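Local coordinates for yeast glycogen phosphorylase (Saccharomyces cerevisiae, PDB 1YGP), which belongs to the carbohydrate phosphorylase family of the GT-B clan and holds bound pyridoxal-5'-phosphate, at residues A[437-442]-A[455-460]; A[628-633]-A[681-686]; A[747-752]-A[856-861]. One frame throughout, in Å; residues are numbered along the deposited sequence.

Interactions 1 and 2 lie toward the outside of the chain, and interaction 3 is the most central. No two of them share a helix or strand. Interaction 1 packs helix 425-445 against helix 451-456 and the residues after it, and is the most thoroughly buried and almost wholly apolar. Interaction 2 joins helix 615-634 to the loop before strand 688-693. It is partly buried and adds a salt bridge to apolar packing. Interaction 3 sets helix 743-751 against the bend between helices 842-856 and 861-873. There one phenylalanine ring meets isoleucine on a buried side and the other meets charged groups on a more exposed side. The nearest atoms of interactions 1 and 2 are about 48 Å apart.

Interaction 1: A[437-442]-A[455-460]. Unlike the reference sequence in segment 437-442: E440 (reference Gln).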
ATOM      1  N   PHE A 437     -27.436 -17.509  34.631  1.00 19.69           N
ATOM      2  CA  PHE A 437     -27.865 -18.877  34.563  1.00 19.95           C
ATOM      3  C   PHE A 437     -26.754 -19.829  35.024  1.00 21.12           C
ATOM      4  O   PHE A 437     -27.047 -20.796  35.729  1.00 23.09           O
ATOM      5  CB  PHE A 437     -28.293 -19.160  33.145  1.00 23.63           C
ATOM      6  CG  PHE A 437     -29.465 -18.300  32.695  1.00 29.90           C
ATOM      7  CD1 PHE A 437     -30.670 -18.313  33.395  1.00 30.42           C
ATOM      8  CD2 PHE A 437     -29.341 -17.502  31.558  1.00 30.85           C
ATOM      9  CE1 PHE A 437     -31.734 -17.528  32.949  1.00 27.13           C
ATOM     10  CE2 PHE A 437     -30.412 -16.723  31.124  1.00 27.16           C
ATOM     11  CZ  PHE A 437     -31.608 -16.735  31.817  1.00 24.78           C
ATOM     12  N   PHE A 438     -25.467 -19.579  34.728  1.00 22.13           N
ATOM     13  CA  PHE A 438     -24.366 -20.451  35.149  1.00 18.02           C
ATOM     14  C   PHE A 438     -24.353 -20.521  36.668  1.00 18.83           C
ATOM     15  O   PHE A 438     -24.338 -21.611  37.234  1.00 19.78           O
ATOM     16  CB  PHE A 438     -23.021 -19.899  34.631  1.00  9.02           C
ATOM     17  CG  PHE A 438     -21.793 -20.550  35.239  1.00  2.00           C
ATOM     18  CD1 PHE A 438     -21.497 -21.897  35.010  1.00  9.06           C
ATOM     19  CD2 PHE A 438     -20.948 -19.793  36.050  1.00  4.76           C
ATOM     20  CE1 PHE A 438     -20.364 -22.481  35.597  1.00  7.35           C
ATOM     21  CE2 PHE A 438     -19.813 -20.379  36.638  1.00  7.78           C
ATOM     22  CZ  PHE A 438     -19.521 -21.724  36.413  1.00  8.38           C
ATOM     23  N   LEU A 439     -24.429 -19.380  37.344  1.00 17.82           N
ATOM     24  CA  LEU A 439     -24.418 -19.352  38.783  1.00 18.05           C
ATOM     25  C   LEU A 439     -25.670 -20.003  39.390  1.00 21.78           C
ATOM     26  O   LEU A 439     -25.614 -20.589  40.480  1.00 24.76           O
ATOM     27  CB  LEU A 439     -24.231 -17.899  39.143  1.00  8.50           C
ATOM     28  CG  LEU A 439     -22.963 -17.593  39.905  1.00  8.03           C
ATOM     29  CD1 LEU A 439     -21.740 -18.315  39.370  1.00  9.16           C
ATOM     30  CD2 LEU A 439     -22.734 -16.134  39.767  1.00  7.33           C
ATOM     31  N   GLU A 440     -26.808 -19.995  38.692  1.00 25.48           N
ATOM     32  CA  GLU A 440     -27.971 -20.748  39.135  1.00 27.22           C
ATOM     33  C   GLU A 440     -27.591 -22.211  39.070  1.00 27.69           C
ATOM     34  O   GLU A 440     -27.624 -22.900  40.089  1.00 31.30           O
ATOM     35  CB  GLU A 440     -29.178 -20.568  38.248  1.00 24.80           C
ATOM     36  CG  GLU A 440     -30.006 -19.351  38.576  1.00 33.63           C
ATOM     37  CD  GLU A 440     -31.315 -19.263  37.790  1.00 44.28           C
ATOM     38  OE1 GLU A 440     -31.618 -20.143  36.970  1.00 46.32           O
ATOM     39  OE2 GLU A 440     -32.045 -18.291  38.004  1.00 52.26           O
ATOM     40  N   ASP A 441     -27.134 -22.694  37.924  1.00 26.99           N
ATOM     41  CA  ASP A 441     -26.738 -24.078  37.785  1.00 30.87           C
ATOM     42  C   ASP A 441     -25.751 -24.531  38.846  1.00 31.42           C
ATOM     43  O   ASP A 441     -25.823 -25.666  39.321  1.00 29.47           O
ATOM     44  CB  ASP A 441     -26.142 -24.264  36.418  1.00 35.97           C
ATOM     45  CG  ASP A 441     -27.185 -24.288  35.318  1.00 43.63           C
ATOM     46  OD1 ASP A 441     -28.108 -23.465  35.323  1.00 49.62           O
ATOM     47  OD2 ASP A 441     -27.059 -25.149  34.447  1.00 49.24           O
ATOM     48  N   VAL A 442     -24.869 -23.630  39.281  1.00 31.79           N
ATOM     49  CA  VAL A 442     -23.907 -23.973  40.301  1.00 33.98           C
ATOM     50  C   VAL A 442     -24.666 -24.095  41.594  1.00 34.77           C
ATOM     51  O   VAL A 442     -24.477 -25.097  42.294  1.00 37.52           O
ATOM     52  CB  VAL A 442     -22.806 -22.909  40.466  1.00 33.74           C
ATOM     53  CG1 VAL A 442     -21.791 -23.371  41.503  1.00 33.58           C
ATOM     54  CG2 VAL A 442     -22.033 -22.749  39.176  1.00 37.87           C
ATOM     55  N   ARG A 455     -16.309 -17.340  43.902  1.00 24.87           N
ATOM     56  CA  ARG A 455     -15.075 -17.712  43.238  1.00 25.31           C
ATOM     57  C   ARG A 455     -15.209 -18.100  41.774  1.00 27.71           C
ATOM     58  O   ARG A 455     -14.368 -17.755  40.941  1.00 32.88           O
ATOM     59  CB  ARG A 455     -14.407 -18.892  43.915  1.00 26.01           C
ATOM     60  CG  ARG A 455     -13.876 -18.710  45.323  1.00 31.41           C
ATOM     61  CD  ARG A 455     -12.911 -19.849  45.674  1.00 35.43           C
ATOM     62  NE  ARG A 455     -13.486 -21.159  45.402  1.00 37.78           N
ATOM     63  CZ  ARG A 455     -14.271 -21.801  46.264  1.00 38.37           C
ATOM     64  NH1 ARG A 455     -14.565 -21.282  47.460  1.00 38.00           N
ATOM     65  NH2 ARG A 455     -14.837 -22.940  45.874  1.00 36.15           N
ATOM     66  N   ILE A 456     -16.250 -18.853  41.442  1.00 25.76           N
ATOM     67  CA  ILE A 456     -16.417 -19.394  40.115  1.00 21.29           C
ATOM     68  C   ILE A 456     -17.082 -18.364  39.200  1.00 23.53           C
ATOM     69  O   ILE A 456     -17.186 -18.618  37.997  1.00 28.55           O
ATOM     70  CB  ILE A 456     -17.220 -20.740  40.333  1.00 19.29           C
ATOM     71  CG1 ILE A 456     -16.804 -21.721  39.261  1.00 19.70           C
ATOM     72  CG2 ILE A 456     -18.747 -20.540  40.298  1.00 16.91           C
ATOM     73  CD1 ILE A 456     -17.404 -23.131  39.411  1.00 10.66           C
ATOM     74  N   SER A 457     -17.534 -17.210  39.698  1.00 21.57           N
ATOM     75  CA  SER A 457     -18.257 -16.261  38.871  1.00 23.08           C
ATOM     76  C   SER A 457     -17.415 -15.640  37.780  1.00 22.69           C
ATOM     77  O   SER A 457     -16.225 -15.393  37.945  1.00 25.93           O
ATOM     78  CB  SER A 457     -18.822 -15.119  39.706  1.00 23.13           C
ATOM     79  OG  SER A 457     -19.620 -14.165  38.997  1.00 16.66           O
ATOM     80  N   ILE A 458     -18.090 -15.349  36.665  1.00 21.05           N
ATOM     81  CA  ILE A 458     -17.481 -14.666  35.548  1.00 16.65           C
ATOM     82  C   ILE A 458     -17.319 -13.217  35.968  1.00 16.58           C
ATOM     83  O   ILE A 458     -16.291 -12.644  35.622  1.00 22.44           O
ATOM     84  CB  ILE A 458     -18.372 -14.782  34.293  1.00 13.44           C
ATOM     85  CG1 ILE A 458     -18.439 -16.228  33.828  1.00 13.26           C
ATOM     86  CG2 ILE A 458     -17.808 -13.924  33.176  1.00 14.02           C
ATOM     87  CD1 ILE A 458     -19.471 -16.450  32.695  1.00 11.77           C
ATOM     88  N   ILE A 459     -18.227 -12.546  36.679  1.00 15.10           N
ATOM     89  CA  ILE A 459     -17.948 -11.162  37.052  1.00 16.86           C
ATOM     90  C   ILE A 459     -17.290 -11.185  38.422  1.00 21.90           C
ATOM     91  O   ILE A 459     -17.855 -11.732  39.381  1.00 25.44           O
ATOM     92  CB  ILE A 459     -19.238 -10.294  37.102  1.00 11.25           C
ATOM     93  CG1 ILE A 459     -19.644  -9.862  35.721  1.00 12.34           C
ATOM     94  CG2 ILE A 459     -18.986  -8.988  37.833  1.00 14.96           C
ATOM     95  CD1 ILE A 459     -20.164 -10.942  34.766  1.00 17.89           C
ATOM     96  N   GLU A 460     -16.082 -10.617  38.481  1.00 24.10           N
ATOM     97  CA  GLU A 460     -15.288 -10.478  39.692  1.00 26.37           C
ATOM     98  C   GLU A 460     -15.720  -9.192  40.349  1.00 28.58           C
ATOM     99  O   GLU A 460     -15.540  -8.113  39.781  1.00 27.67           O
ATOM    100  CB  GLU A 460     -13.797 -10.382  39.381  1.00 26.82           C
ATOM    101  CG  GLU A 460     -12.887 -10.193  40.587  1.00 25.14           C
ATOM    102  CD  GLU A 460     -11.404 -10.251  40.250  1.00 28.81           C
ATOM    103  OE1 GLU A 460     -10.876 -11.356  40.148  1.00 33.59           O
ATOM    104  OE2 GLU A 460     -10.768  -9.206  40.098  1.00 31.32           O
TER
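I456 is the centre of this contact, with F438 and L439 packed on it from helix 425-445. Its CG2 methyl meets three side chains of that helix. F438 CE2 and L439 CD1 each lie 3.8 Å from I456 CG2, and V442 CG2 lies 4.1 Å from it. These residues sit on one side of the helix, about a turn apart at most.

The F438 side chain crosses I456 at about a right angle. With CG anti to the backbone N (chi1 168°), the ring is carried out toward I456. Ring atom CZ lies 3.9 Å from both I456 CG1 and I456 CD1. The edge of the ring also faces the backbone: F438 CE2 is 3.4 Å from I456 O, which lies near the ring plane. V442 CG2 covers part of one face of the same ring, offset toward the rim.

L439 slides past I456 in the opposite direction. Its two methyls divide the work. CD1 goes to I456, while L439 CD2 lies 3.8 Å from S457 OG. That hydroxyl is held elsewhere: S457 OG donates to I459 O at 3.0 Å and also bonds N435 of helix 425-445. The other end of the N435 amide bonds the backbone N of I458.

Helix 498-504 closes in beside the same group, with F503 edge-to-face on F438 and F500 touching I456. From helix 451-456 the chain passes into short strand 459-460. Across the two segments the contact rests on largely buried hydrocarbon and aromatic packing, so shape and exclusion of water should hold it. The polar bonds nearby hold 457-459 rather than bridging the pair.

Interaction 2: A[628-633]-A[681-686]; sequences AMKNML and DESIEH
D681 OD2 takes a salt bridge from K630 NZ at 2.9 Å, and Y626 OH adds a weak hydrogen bond to the same oxygen. Lysine and aspartate reach toward each other tip to tip. The ammonium meets OD2 from above the carboxylate plane, 43° out of it. The Y626 hydroxyl also bonds K630 NZ weakly, so it touches both ends of the ion pair.

The other carboxylate oxygen is held within the loop. S683 OG donates to D681 OD1 at 2.7 Å, on the syn side but 31° out of the carboxylate plane. CG anti to the backbone N (chi1 177°) carries the carboxyl group toward K630, and the serine bond restrains its rotation. The K630 chain is bent at chi2 and chi4. K630 CE also lies against S683, 3.6 Å from S683 CB. The bonds to both carboxylate oxygens would be expected to favour the charged aspartate.

Beside this polar group is an apolar one. I684 has the most surface covered here, and its CG2 methyl does the touching. L633 CD1 is 3.8 Å from I684 CG2, and M629 SD is 4.2 Å from it. Both side chains cross the isoleucine at about a right angle. L633 CD2 also lies 3.7 Å from the backbone oxygen S683 O.

M629, K630 and L633 lie on neighbouring turns of helix 615-634. Helix 639-645 lines M629 and L633 with V642 and I639. The partner loop follows helix 662-678 and leads into strand 688-693, an outermost strand of the six-stranded parallel sheet. The contact thus ties the late part of one helix to the loop that feeds the sheet edge.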
ATOM      1  N   ALA A 628      36.957 -16.632  36.266  1.00 29.29           N
ATOM      2  CA  ALA A 628      37.752 -17.778  36.628  1.00 31.39           C
ATOM      3  C   ALA A 628      38.920 -17.964  35.650  1.00 32.89           C
ATOM      4  O   ALA A 628      40.059 -18.194  36.062  1.00 32.97           O
ATOM      5  CB  ALA A 628      36.853 -18.995  36.616  1.00 30.06           C
ATOM      6  N   MET A 629      38.701 -17.783  34.348  1.00 33.59           N
ATOM      7  CA  MET A 629      39.727 -17.944  33.325  1.00 31.83           C
ATOM      8  C   MET A 629      40.856 -16.956  33.516  1.00 30.91           C
ATOM      9  O   MET A 629      42.033 -17.301  33.563  1.00 35.11           O
ATOM     10  CB  MET A 629      39.207 -17.687  31.937  1.00 31.23           C
ATOM     11  CG  MET A 629      38.017 -18.469  31.468  1.00 34.90           C
ATOM     12  SD  MET A 629      37.744 -17.952  29.761  1.00 44.17           S
ATOM     13  CE  MET A 629      38.224 -19.481  29.013  1.00 37.43           C
ATOM     14  N   LYS A 630      40.453 -15.703  33.640  1.00 30.83           N
ATOM     15  CA  LYS A 630      41.350 -14.588  33.779  1.00 31.48           C
ATOM     16  C   LYS A 630      42.233 -14.703  34.994  1.00 33.19           C
ATOM     17  O   LYS A 630      43.455 -14.540  34.916  1.00 32.91           O
ATOM     18  CB  LYS A 630      40.524 -13.305  33.839  1.00 33.23           C
ATOM     19  CG  LYS A 630      40.548 -12.561  32.519  1.00 34.83           C
ATOM     20  CD  LYS A 630      41.990 -12.096  32.394  1.00 44.21           C
ATOM     21  CE  LYS A 630      42.299 -11.346  31.143  1.00 43.63           C
ATOM     22  NZ  LYS A 630      41.529 -10.119  31.104  1.00 49.12           N
ATOM     23  N   ASN A 631      41.594 -15.042  36.111  1.00 35.63           N
ATOM     24  CA  ASN A 631      42.274 -15.223  37.379  1.00 37.06           C
ATOM     25  C   ASN A 631      43.306 -16.341  37.276  1.00 37.02           C
ATOM     26  O   ASN A 631      44.430 -16.250  37.768  1.00 35.24           O
ATOM     27  CB  ASN A 631      41.245 -15.560  38.429  1.00 42.81           C
ATOM     28  CG  ASN A 631      41.779 -15.340  39.827  1.00 54.93           C
ATOM     29  OD1 ASN A 631      41.650 -14.240  40.372  1.00 60.40           O
ATOM     30  ND2 ASN A 631      42.388 -16.343  40.461  1.00 55.63           N
ATOM     31  N   MET A 632      42.946 -17.410  36.568  1.00 37.77           N
ATOM     32  CA  MET A 632      43.796 -18.563  36.371  1.00 38.59           C
ATOM     33  C   MET A 632      45.031 -18.119  35.605  1.00 40.82           C
ATOM     34  O   MET A 632      46.146 -18.358  36.083  1.00 43.34           O
ATOM     35  CB  MET A 632      43.023 -19.637  35.593  1.00 37.14           C
ATOM     36  CG  MET A 632      43.659 -21.015  35.624  1.00 35.20           C
ATOM     37  SD  MET A 632      42.668 -22.323  34.858  1.00 34.34           S
ATOM     38  CE  MET A 632      41.639 -22.678  36.250  1.00 36.97           C
ATOM     39  N   LEU A 633      44.869 -17.435  34.465  1.00 39.82           N
ATOM     40  CA  LEU A 633      45.988 -16.938  33.663  1.00 40.32           C
ATOM     41  C   LEU A 633      46.971 -16.131  34.518  1.00 40.10           C
ATOM     42  O   LEU A 633      48.190 -16.352  34.527  1.00 41.71           O
ATOM     43  CB  LEU A 633      45.505 -16.012  32.548  1.00 38.43           C
ATOM     44  CG  LEU A 633      44.682 -16.472  31.381  1.00 35.81           C
ATOM     45  CD1 LEU A 633      43.778 -15.336  30.971  1.00 33.95           C
ATOM     46  CD2 LEU A 633      45.569 -16.887  30.235  1.00 38.46           C
ATOM     47  N   ASP A 681      39.190  -9.365  24.539  1.00 36.13           N
ATOM     48  CA  ASP A 681      40.274  -9.586  25.469  1.00 38.75           C
ATOM     49  C   ASP A 681      41.265 -10.654  25.024  1.00 40.36           C
ATOM     50  O   ASP A 681      41.152 -11.854  25.289  1.00 42.27           O
ATOM     51  CB  ASP A 681      39.701  -9.945  26.821  1.00 38.78           C
ATOM     52  CG  ASP A 681      40.776 -10.260  27.838  1.00 37.80           C
ATOM     53  OD1 ASP A 681      41.794  -9.569  27.867  1.00 40.43           O
ATOM     54  OD2 ASP A 681      40.586 -11.225  28.571  1.00 39.61           O
ATOM     55  N   GLU A 682      42.337 -10.154  24.434  1.00 41.80           N
ATOM     56  CA  GLU A 682      43.409 -10.968  23.889  1.00 42.75           C
ATOM     57  C   GLU A 682      43.921 -12.116  24.736  1.00 42.69           C
ATOM     58  O   GLU A 682      44.166 -13.197  24.212  1.00 43.47           O
ATOM     59  CB  GLU A 682      44.596 -10.089  23.574  1.00 50.17           C
ATOM     60  N   SER A 683      44.004 -11.903  26.049  1.00 43.69           N
ATOM     61  CA  SER A 683      44.542 -12.865  27.002  1.00 41.35           C
ATOM     62  C   SER A 683      43.910 -14.248  26.971  1.00 41.51           C
ATOM     63  O   SER A 683      44.602 -15.261  27.105  1.00 41.60           O
ATOM     64  CB  SER A 683      44.397 -12.312  28.407  1.00 38.02           C
ATOM     65  OG  SER A 683      44.111 -10.917  28.411  1.00 39.81           O
ATOM     66  N   ILE A 684      42.593 -14.323  26.775  1.00 40.77           N
ATOM     67  CA  ILE A 684      41.941 -15.618  26.797  1.00 37.82           C
ATOM     68  C   ILE A 684      41.894 -16.221  25.401  1.00 38.04           C
ATOM     69  O   ILE A 684      41.126 -17.151  25.147  1.00 38.55           O
ATOM     70  CB  ILE A 684      40.496 -15.508  27.399  1.00 35.49           C
ATOM     71  CG1 ILE A 684      39.620 -14.489  26.686  1.00 33.49           C
ATOM     72  CG2 ILE A 684      40.653 -15.133  28.854  1.00 32.91           C
ATOM     73  CD1 ILE A 684      38.154 -14.560  27.128  1.00 33.70           C
ATOM     74  N   GLU A 685      42.668 -15.659  24.476  1.00 36.75           N
ATOM     75  CA  GLU A 685      42.829 -16.129  23.110  1.00 40.23           C
ATOM     76  C   GLU A 685      41.705 -16.908  22.409  1.00 40.05           C
ATOM     77  O   GLU A 685      41.863 -18.026  21.917  1.00 40.32           O
ATOM     78  CB  GLU A 685      44.131 -16.942  23.086  1.00 41.34           C
ATOM     79  N   HIS A 686      40.516 -16.288  22.324  1.00 38.76           N
ATOM     80  CA  HIS A 686      39.337 -16.853  21.659  1.00 36.39           C
ATOM     81  C   HIS A 686      38.773 -18.109  22.314  1.00 36.95           C
ATOM     82  O   HIS A 686      38.051 -18.884  21.684  1.00 40.23           O
ATOM     83  CB  HIS A 686      39.611 -17.212  20.179  1.00 37.69           C
ATOM     84  CG  HIS A 686      40.180 -16.072  19.360  1.00 41.58           C
ATOM     85  ND1 HIS A 686      41.046 -16.162  18.364  1.00 44.95           N
ATOM     86  CD2 HIS A 686      39.901 -14.743  19.546  1.00 41.22           C
ATOM     87  CE1 HIS A 686      41.307 -14.953  17.940  1.00 46.38           C
ATOM     88  NE2 HIS A 686      40.608 -14.109  18.662  1.00 44.21           N
TER

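Interaction 3: A[747-752]-A[856-861]; sequences ITREIG and VGFFSS
I747 sits over one face of the F859 ring, and the two side chains cross at about a right angle. Its CD1 methyl makes a CH-pi contact, 3.9 Å from the F859 ring centroid and 29° off the ring normal. E750 slides past the same ring in the opposite direction, with E750 CG 3.7 Å from F859 CZ. Its carboxylate stands nearly upright to that ring.

F858 lies beside the polar ends of R749 and E750, which meet its ring obliquely. E750 crosses F858 at about a right angle, its carboxylate plane only 25° from the ring plane. E750 OE1 lies 3.3 Å from F858 CB. R749 NH2 is near F858 CE2, the guanidinium turned 84° from the ring. R749 NE bonds the anti lone pair of E750 OE2 at 3.3 Å, within a salt bridge. R749 NH1 also pairs with E746, and R863 makes a cation-pi contact with F858.

Helix 743-751 thus packs against the turn between helices 842-856 and 861-873. I747 is about 10 Å from the bound pyridoxal-5'-phosphate. The contact divides in two. I747 and E750's carbons pack on buried F859, while the paired charges meet more exposed F858 through NH2 and OE1.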
ATOM      1  N   ILE A 747      10.117 -33.732  26.720  1.00 14.44           N
ATOM      2  CA  ILE A 747      11.301 -34.042  25.901  1.00 16.37           C
ATOM      3  C   ILE A 747      12.011 -35.217  26.588  1.00 20.18           C
ATOM      4  O   ILE A 747      12.267 -36.243  25.952  1.00 21.92           O
ATOM      5  CB  ILE A 747      12.358 -32.886  25.824  1.00 14.93           C
ATOM      6  CG1 ILE A 747      11.780 -31.577  25.287  1.00 12.93           C
ATOM      7  CG2 ILE A 747      13.504 -33.369  24.969  1.00  2.00           C
ATOM      8  CD1 ILE A 747      11.025 -31.731  23.979  1.00 14.18           C
ATOM      9  N   THR A 748      12.261 -35.101  27.903  1.00 20.46           N
ATOM     10  CA  THR A 748      12.967 -36.104  28.687  1.00 18.79           C
ATOM     11  C   THR A 748      12.297 -37.461  28.633  1.00 16.66           C
ATOM     12  O   THR A 748      12.982 -38.452  28.397  1.00 14.97           O
ATOM     13  CB  THR A 748      13.077 -35.597  30.119  1.00 17.51           C
ATOM     14  OG1 THR A 748      13.876 -34.419  30.021  1.00 24.19           O
ATOM     15  CG2 THR A 748      13.706 -36.568  31.084  1.00 18.65           C
ATOM     16  N   ARG A 749      10.983 -37.513  28.804  1.00 15.38           N
ATOM     17  CA  ARG A 749      10.228 -38.746  28.678  1.00 18.54           C
ATOM     18  C   ARG A 749      10.528 -39.419  27.339  1.00 23.43           C
ATOM     19  O   ARG A 749      11.103 -40.500  27.308  1.00 26.95           O
ATOM     20  CB  ARG A 749       8.751 -38.415  28.781  1.00 19.63           C
ATOM     21  CG  ARG A 749       7.769 -39.560  28.694  1.00 21.50           C
ATOM     22  CD  ARG A 749       6.371 -38.980  28.573  1.00 27.13           C
ATOM     23  NE  ARG A 749       6.131 -38.502  27.219  1.00 35.34           N
ATOM     24  CZ  ARG A 749       5.135 -37.661  26.911  1.00 35.93           C
ATOM     25  NH1 ARG A 749       4.294 -37.204  27.839  1.00 36.91           N
ATOM     26  NH2 ARG A 749       4.982 -37.267  25.647  1.00 36.11           N
ATOM     27  N   GLU A 750      10.228 -38.747  26.230  1.00 26.29           N
ATOM     28  CA  GLU A 750      10.417 -39.268  24.889  1.00 22.78           C
ATOM     29  C   GLU A 750      11.835 -39.629  24.510  1.00 25.63           C
ATOM     30  O   GLU A 750      12.040 -40.704  23.950  1.00 31.30           O
ATOM     31  CB  GLU A 750       9.939 -38.270  23.867  1.00 21.23           C
ATOM     32  CG  GLU A 750       8.456 -38.023  23.937  1.00 25.61           C
ATOM     33  CD  GLU A 750       7.655 -39.224  23.490  1.00 31.07           C
ATOM     34  OE1 GLU A 750       7.873 -39.676  22.360  1.00 37.44           O
ATOM     35  OE2 GLU A 750       6.817 -39.687  24.262  1.00 28.97           O
ATOM     36  N   ILE A 751      12.845 -38.784  24.740  1.00 26.68           N
ATOM     37  CA  ILE A 751      14.185 -39.121  24.275  1.00 26.02           C
ATOM     38  C   ILE A 751      15.042 -39.756  25.357  1.00 26.17           C
ATOM     39  O   ILE A 751      16.140 -40.233  25.059  1.00 29.98           O
ATOM     40  CB  ILE A 751      14.935 -37.875  23.712  1.00 24.17           C
ATOM     41  CG1 ILE A 751      15.284 -36.901  24.809  1.00 24.17           C
ATOM     42  CG2 ILE A 751      14.058 -37.195  22.665  1.00 20.62           C
ATOM     43  CD1 ILE A 751      16.376 -35.936  24.332  1.00 32.55           C
ATOM     44  N   GLY A 752      14.608 -39.781  26.611  1.00 24.97           N
ATOM     45  CA  GLY A 752      15.368 -40.427  27.666  1.00 24.47           C
ATOM     46  C   GLY A 752      16.120 -39.453  28.554  1.00 21.53           C
ATOM     47  O   GLY A 752      16.897 -38.614  28.100  1.00 22.32           O
ATOM     48  N   VAL A 856      12.410 -37.625  18.548  1.00 21.07           N
ATOM     49  CA  VAL A 856      11.707 -36.349  18.561  1.00 16.88           C
ATOM     50  C   VAL A 856      10.307 -36.429  17.937  1.00 16.73           C
ATOM     51  O   VAL A 856       9.418 -35.638  18.259  1.00 20.37           O
ATOM     52  CB  VAL A 856      12.551 -35.296  17.823  1.00 11.90           C
ATOM     53  CG1 VAL A 856      12.488 -35.466  16.299  1.00 10.85           C
ATOM     54  CG2 VAL A 856      12.041 -33.934  18.274  1.00 13.62           C
ATOM     55  N   GLY A 857      10.055 -37.401  17.067  1.00 12.75           N
ATOM     56  CA  GLY A 857       8.817 -37.526  16.318  1.00  9.11           C
ATOM     57  C   GLY A 857       7.481 -37.306  17.010  1.00 10.22           C
ATOM     58  O   GLY A 857       6.535 -36.914  16.333  1.00 14.95           O
ATOM     59  N   PHE A 858       7.298 -37.535  18.306  1.00 11.27           N
ATOM     60  CA  PHE A 858       6.003 -37.280  18.927  1.00 10.46           C
ATOM     61  C   PHE A 858       5.686 -35.790  18.888  1.00 11.96           C
ATOM     62  O   PHE A 858       4.519 -35.395  18.877  1.00  9.96           O
ATOM     63  CB  PHE A 858       6.043 -37.759  20.353  1.00  8.70           C
ATOM     64  CG  PHE A 858       4.887 -37.345  21.253  1.00 10.30           C
ATOM     65  CD1 PHE A 858       3.709 -38.091  21.282  1.00 10.54           C
ATOM     66  CD2 PHE A 858       5.036 -36.243  22.106  1.00 15.67           C
ATOM     67  CE1 PHE A 858       2.690 -37.741  22.169  1.00 10.37           C
ATOM     68  CE2 PHE A 858       4.010 -35.899  22.989  1.00 15.03           C
ATOM     69  CZ  PHE A 858       2.838 -36.651  23.021  1.00 13.21           C
ATOM     70  N   PHE A 859       6.705 -34.938  18.855  1.00  9.17           N
ATOM     71  CA  PHE A 859       6.445 -33.521  18.851  1.00  9.57           C
ATOM     72  C   PHE A 859       6.148 -33.018  17.445  1.00  9.13           C
ATOM     73  O   PHE A 859       6.294 -31.821  17.192  1.00  7.16           O
ATOM     74  CB  PHE A 859       7.643 -32.789  19.454  1.00 10.24           C
ATOM     75  CG  PHE A 859       7.977 -33.302  20.838  1.00 10.21           C
ATOM     76  CD1 PHE A 859       7.048 -33.168  21.876  1.00 15.52           C
ATOM     77  CD2 PHE A 859       9.198 -33.944  21.051  1.00  9.85           C
ATOM     78  CE1 PHE A 859       7.345 -33.694  23.138  1.00 17.57           C
ATOM     79  CE2 PHE A 859       9.484 -34.461  22.317  1.00 14.55           C
ATOM     80  CZ  PHE A 859       8.560 -34.340  23.359  1.00 13.44           C
ATOM     81  N   SER A 860       5.726 -33.849  16.490  1.00  3.76           N
ATOM     82  CA  SER A 860       5.355 -33.335  15.192  1.00  6.63           C
ATOM     83  C   SER A 860       3.965 -32.710  15.296  1.00  9.01           C
ATOM     84  O   SER A 860       3.000 -33.365  15.718  1.00  7.64           O
ATOM     85  CB  SER A 860       5.359 -34.482  14.208  1.00 11.42           C
ATOM     86  OG  SER A 860       4.949 -34.129  12.893  1.00 17.09           O
ATOM     87  N   SER A 861       3.774 -31.463  14.857  1.00 11.88           N
ATOM     88  CA  SER A 861       2.468 -30.813  14.894  1.00 10.95           C
ATOM     89  C   SER A 861       1.397 -31.590  14.126  1.00 11.76           C
ATOM     90  O   SER A 861       0.209 -31.311  14.328  1.00  9.22           O
ATOM     91  CB  SER A 861       2.570 -29.403  14.328  1.00  9.42           C
ATOM     92  OG  SER A 861       3.280 -29.352  13.090  1.00  6.40           O
TER